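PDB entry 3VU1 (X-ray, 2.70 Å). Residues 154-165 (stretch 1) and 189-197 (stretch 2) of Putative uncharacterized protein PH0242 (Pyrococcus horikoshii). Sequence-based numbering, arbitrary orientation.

Stretch 1 (154-165) RIAVNIGQLECS
Stretch 2, residues 189-197: PFPYVVYLT

Stretch 1 is a β-hairpin. Its first strand runs through Ile159, a type II' turn spans Ile159 to Leu162, and the chain returns from Leu162. The pairing is defined by Val157 N to Cys164 O (2.9 Å), Cys164 N to Val157 O (2.5 Å) and Ile159 N to Leu162 O (3.0 Å); the reciprocal bond, Leu162 N to Ile159 O, is weak at 3.5 Å. Gly160 occupies the turn at phi/psi 60/-134, a positive phi that favours glycine, and Gln161 follows at -80/-19. Outside the turn, the residues of stretch 1 are extended, with phi from -89 to -149° and psi from 100 to 158°.

Stretch 2 enters through Phe190 (-137/79) and Pro191 (-85/57), where Tyr192 N makes a weak hydrogen bond to Phe190 O (2.9 Å), and then extends as a strand from Tyr192 to Leu196. No hydrogen bond joins the two stretches. Their CA atoms come no nearer than 6.7 Å at Cys164–Phe190 and lie 8.3 Å apart at Ile155–Val194, so the contact is mainly side-chain packing, burying 334 Å² in total.

Alternation selects the packing residues. In the first strand Ile155, Val157 and Ile159 point CA-to-CB toward stretch 2, while Arg154, Ala156 and Asn158 are out of reach; in the strand of stretch 2, Val194 and Leu196 point toward the hairpin. From Ile155 to Ile159 the partners run backward along stretch 2: Leu196, Val194, then Phe190. Ile155, with chi1 and chi2 both m (-59°, -62°), places CD1 3.8 Å from CD1 of Leu196, itself m, t (-64°, -174°). Val157 and Val194 are both t (179° and 171°), bringing Val157 CG2 to 4.0 Å from Val194 CG2. The other methyl of Val157, CG1, lies 4.0 Å from Phe190 CZ, so this one valine bridges the strand and the aromatic ring. Ile159 is m, t (-47°, -179°), and this extended chain carries CD1 to 3.8 Å from Phe190 CE1.

Phe190 gives up the most area, 109 Å², and its t rotamer (chi1 -170°, chi2 66°) presents the ring to both hairpin strands. Cys164 covers one face: its CB is 3.5 Å from the ring centroid of Phe190 and only 4° off the normal, a CH-pi contact, with CB 3.7 Å from Phe190 CG. With chi1 m (-57°), Cys164 SG also stays over that face, 4.3 Å from the Phe190 centroid and 24° off the normal; the cysteine is bonded covalently to a group elsewhere in the structure. Near the ring plane, at the edge, Ser165 O approaches Phe190 CD2 to 3.7 Å. The serine contributes this backbone atom while its CB points away, with chi1 t (-173°).

Three polar side chains of the hairpin, Arg154, Asn158 and Glu163, interact with one another, out of reach of stretch 2. Glu163, with chi1 between wells at 144°, chi2 t and chi3 145°, receives Arg154 NH2 at OE1 (3.1 Å, N-H...acceptor 154°) in a salt bridge and Asn158 ND2 at OE2 (3.2 Å, 153°). Arg154 reaches it with chi1 p, chi2 and chi3 t and chi4 -90°; Asn158 uses chi1 m and chi2 124°.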

# COMPACT_ATOMS: atom_id res chain seq x y z
N ARG A 154 9.88 25.20 -22.14
CA ARG A 154 8.62 25.27 -21.41
C ARG A 154 7.67 24.14 -21.87
O ARG A 154 7.83 23.57 -22.97
CB ARG A 154 7.99 26.67 -21.51
CG ARG A 154 7.18 26.89 -22.78
CD ARG A 154 6.48 28.24 -22.86
NE ARG A 154 5.54 28.21 -23.98
CZ ARG A 154 5.84 28.57 -25.23
NH1 ARG A 154 7.05 29.03 -25.52
NH2 ARG A 154 4.92 28.48 -26.18
N ILE A 155 6.70 23.80 -21.03
CA ILE A 155 5.74 22.80 -21.44
C ILE A 155 4.48 23.51 -21.88
O ILE A 155 3.98 24.38 -21.18
CB ILE A 155 5.49 21.73 -20.35
CG1 ILE A 155 6.80 21.00 -19.99
CG2 ILE A 155 4.42 20.72 -20.76
CD1 ILE A 155 7.43 20.24 -21.14
N ALA A 156 3.98 23.16 -23.06
CA ALA A 156 2.71 23.69 -23.53
C ALA A 156 1.66 22.58 -23.61
O ALA A 156 1.87 21.56 -24.27
CB ALA A 156 2.88 24.37 -24.88
N VAL A 157 0.54 22.79 -22.93
CA VAL A 157 -0.58 21.88 -23.01
C VAL A 157 -1.66 22.60 -23.79
O VAL A 157 -2.14 23.64 -23.35
CB VAL A 157 -1.10 21.49 -21.61
CG1 VAL A 157 -2.31 20.55 -21.71
CG2 VAL A 157 0.00 20.86 -20.77
N ASN A 158 -2.00 22.07 -24.96
CA ASN A 158 -3.06 22.63 -25.80
C ASN A 158 -4.31 21.82 -25.65
O ASN A 158 -4.30 20.59 -25.84
CB ASN A 158 -2.65 22.67 -27.27
CG ASN A 158 -1.33 23.39 -27.49
OD1 ASN A 158 -0.40 22.84 -28.07
ND2 ASN A 158 -1.24 24.63 -27.02
N ILE A 159 -5.38 22.51 -25.27
CA ILE A 159 -6.67 21.88 -25.06
C ILE A 159 -7.64 22.66 -25.93
O ILE A 159 -8.06 23.75 -25.56
CB ILE A 159 -7.10 21.97 -23.58
CG1 ILE A 159 -5.94 21.55 -22.67
CG2 ILE A 159 -8.36 21.14 -23.34
CD1 ILE A 159 -6.26 21.58 -21.19
N GLY A 160 -7.96 22.10 -27.09
CA GLY A 160 -8.65 22.87 -28.13
C GLY A 160 -7.80 24.06 -28.55
O GLY A 160 -6.58 23.95 -28.73
N GLN A 161 -8.42 25.23 -28.65
CA GLN A 161 -7.73 26.41 -29.16
C GLN A 161 -6.82 27.11 -28.13
O GLN A 161 -5.92 27.86 -28.51
CB GLN A 161 -8.71 27.41 -29.81
CG GLN A 161 -9.77 26.76 -30.70
CD GLN A 161 -11.05 26.36 -29.96
OE1 GLN A 161 -12.10 26.15 -30.58
NE2 GLN A 161 -10.98 26.25 -28.62
N LEU A 162 -7.05 26.85 -26.84
CA LEU A 162 -6.27 27.48 -25.77
C LEU A 162 -5.02 26.69 -25.40
O LEU A 162 -5.02 25.47 -25.42
CB LEU A 162 -7.13 27.80 -24.52
CG LEU A 162 -8.27 26.89 -23.99
CD1 LEU A 162 -8.71 27.31 -22.59
CD2 LEU A 162 -9.51 26.77 -24.90
N GLU A 163 -3.94 27.40 -25.13
CA GLU A 163 -2.69 26.79 -24.72
C GLU A 163 -2.48 27.03 -23.23
O GLU A 163 -2.78 28.12 -22.73
CB GLU A 163 -1.54 27.36 -25.51
CG GLU A 163 -0.24 27.51 -24.72
CD GLU A 163 0.99 27.59 -25.59
OE1 GLU A 163 1.93 28.33 -25.21
OE2 GLU A 163 1.02 26.92 -26.66
N CYS A 164 -1.95 26.03 -22.52
CA CYS A 164 -1.88 26.12 -21.07
C CYS A 164 -0.51 25.79 -20.48
O CYS A 164 0.23 24.94 -21.00
CB CYS A 164 -2.99 25.28 -20.42
SG CYS A 164 -4.68 25.74 -20.96
N SER A 165 -0.16 26.50 -19.41
CA SER A 165 1.16 26.38 -18.80
C SER A 165 1.09 25.71 -17.40
O SER A 165 0.65 26.34 -16.43
CB SER A 165 1.84 27.75 -18.73
OG SER A 165 3.19 27.63 -18.29
N PRO A 189 -6.99 30.20 -14.70
CA PRO A 189 -6.13 29.27 -13.94
C PRO A 189 -6.00 27.86 -14.55
O PRO A 189 -6.96 27.34 -15.14
CB PRO A 189 -6.83 29.17 -12.57
CG PRO A 189 -8.24 29.62 -12.82
CD PRO A 189 -8.11 30.69 -13.87
N PHE A 190 -4.81 27.27 -14.40
CA PHE A 190 -4.51 25.91 -14.86
C PHE A 190 -3.71 25.19 -13.78
O PHE A 190 -2.47 25.08 -13.88
CB PHE A 190 -3.72 25.97 -16.18
CG PHE A 190 -3.56 24.65 -16.87
CD1 PHE A 190 -4.67 23.97 -17.40
CD2 PHE A 190 -2.28 24.09 -17.04
CE1 PHE A 190 -4.52 22.76 -18.07
CE2 PHE A 190 -2.13 22.86 -17.69
CZ PHE A 190 -3.25 22.20 -18.21
N PRO A 191 -4.41 24.72 -12.72
CA PRO A 191 -3.73 24.19 -11.54
C PRO A 191 -3.36 22.71 -11.71
O PRO A 191 -3.73 21.85 -10.89
CB PRO A 191 -4.75 24.41 -10.42
CG PRO A 191 -6.08 24.37 -11.12
CD PRO A 191 -5.88 24.62 -12.58
N TYR A 192 -2.60 22.44 -12.77
CA TYR A 192 -2.21 21.09 -13.12
C TYR A 192 -0.71 20.95 -13.15
O TYR A 192 0.02 21.90 -13.40
CB TYR A 192 -2.80 20.71 -14.47
CG TYR A 192 -4.29 20.52 -14.40
CD1 TYR A 192 -5.16 21.60 -14.52
CD2 TYR A 192 -4.84 19.25 -14.17
CE1 TYR A 192 -6.53 21.42 -14.42
CE2 TYR A 192 -6.21 19.07 -14.08
CZ TYR A 192 -7.05 20.16 -14.20
OH TYR A 192 -8.41 20.00 -14.10
N VAL A 193 -0.28 19.73 -12.89
CA VAL A 193 1.12 19.34 -12.92
C VAL A 193 1.26 18.37 -14.10
O VAL A 193 0.31 17.63 -14.37
CB VAL A 193 1.53 18.66 -11.57
CG1 VAL A 193 2.86 17.93 -11.68
CG2 VAL A 193 1.57 19.68 -10.44
N VAL A 194 2.40 18.39 -14.81
CA VAL A 194 2.60 17.42 -15.89
C VAL A 194 3.75 16.53 -15.59
O VAL A 194 4.75 16.99 -15.09
CB VAL A 194 2.80 18.08 -17.25
CG1 VAL A 194 3.22 17.05 -18.28
CG2 VAL A 194 1.52 18.74 -17.70
N TYR A 195 3.60 15.24 -15.86
CA TYR A 195 4.72 14.31 -15.78
C TYR A 195 4.95 13.68 -17.15
O TYR A 195 4.02 13.08 -17.72
CB TYR A 195 4.47 13.20 -14.77
CG TYR A 195 4.36 13.67 -13.34
CD1 TYR A 195 5.45 14.25 -12.68
CD2 TYR A 195 3.15 13.54 -12.64
CE1 TYR A 195 5.33 14.66 -11.36
CE2 TYR A 195 3.03 13.94 -11.33
CZ TYR A 195 4.12 14.50 -10.69
OH TYR A 195 3.97 14.89 -9.38
N LEU A 196 6.16 13.86 -17.67
CA LEU A 196 6.52 13.31 -18.98
C LEU A 196 7.39 12.09 -18.81
O LEU A 196 8.46 12.17 -18.21
CB LEU A 196 7.23 14.37 -19.84
CG LEU A 196 6.37 15.58 -20.21
CD1 LEU A 196 7.10 16.50 -21.18
CD2 LEU A 196 5.00 15.21 -20.77
N THR A 197 6.92 10.96 -19.31
CA THR A 197 7.72 9.73 -19.29
C THR A 197 7.96 9.30 -20.75
O THR A 197 7.37 9.89 -21.67
CB THR A 197 7.05 8.57 -18.49
OG1 THR A 197 6.00 7.98 -19.26
CG2 THR A 197 6.49 9.05 -17.16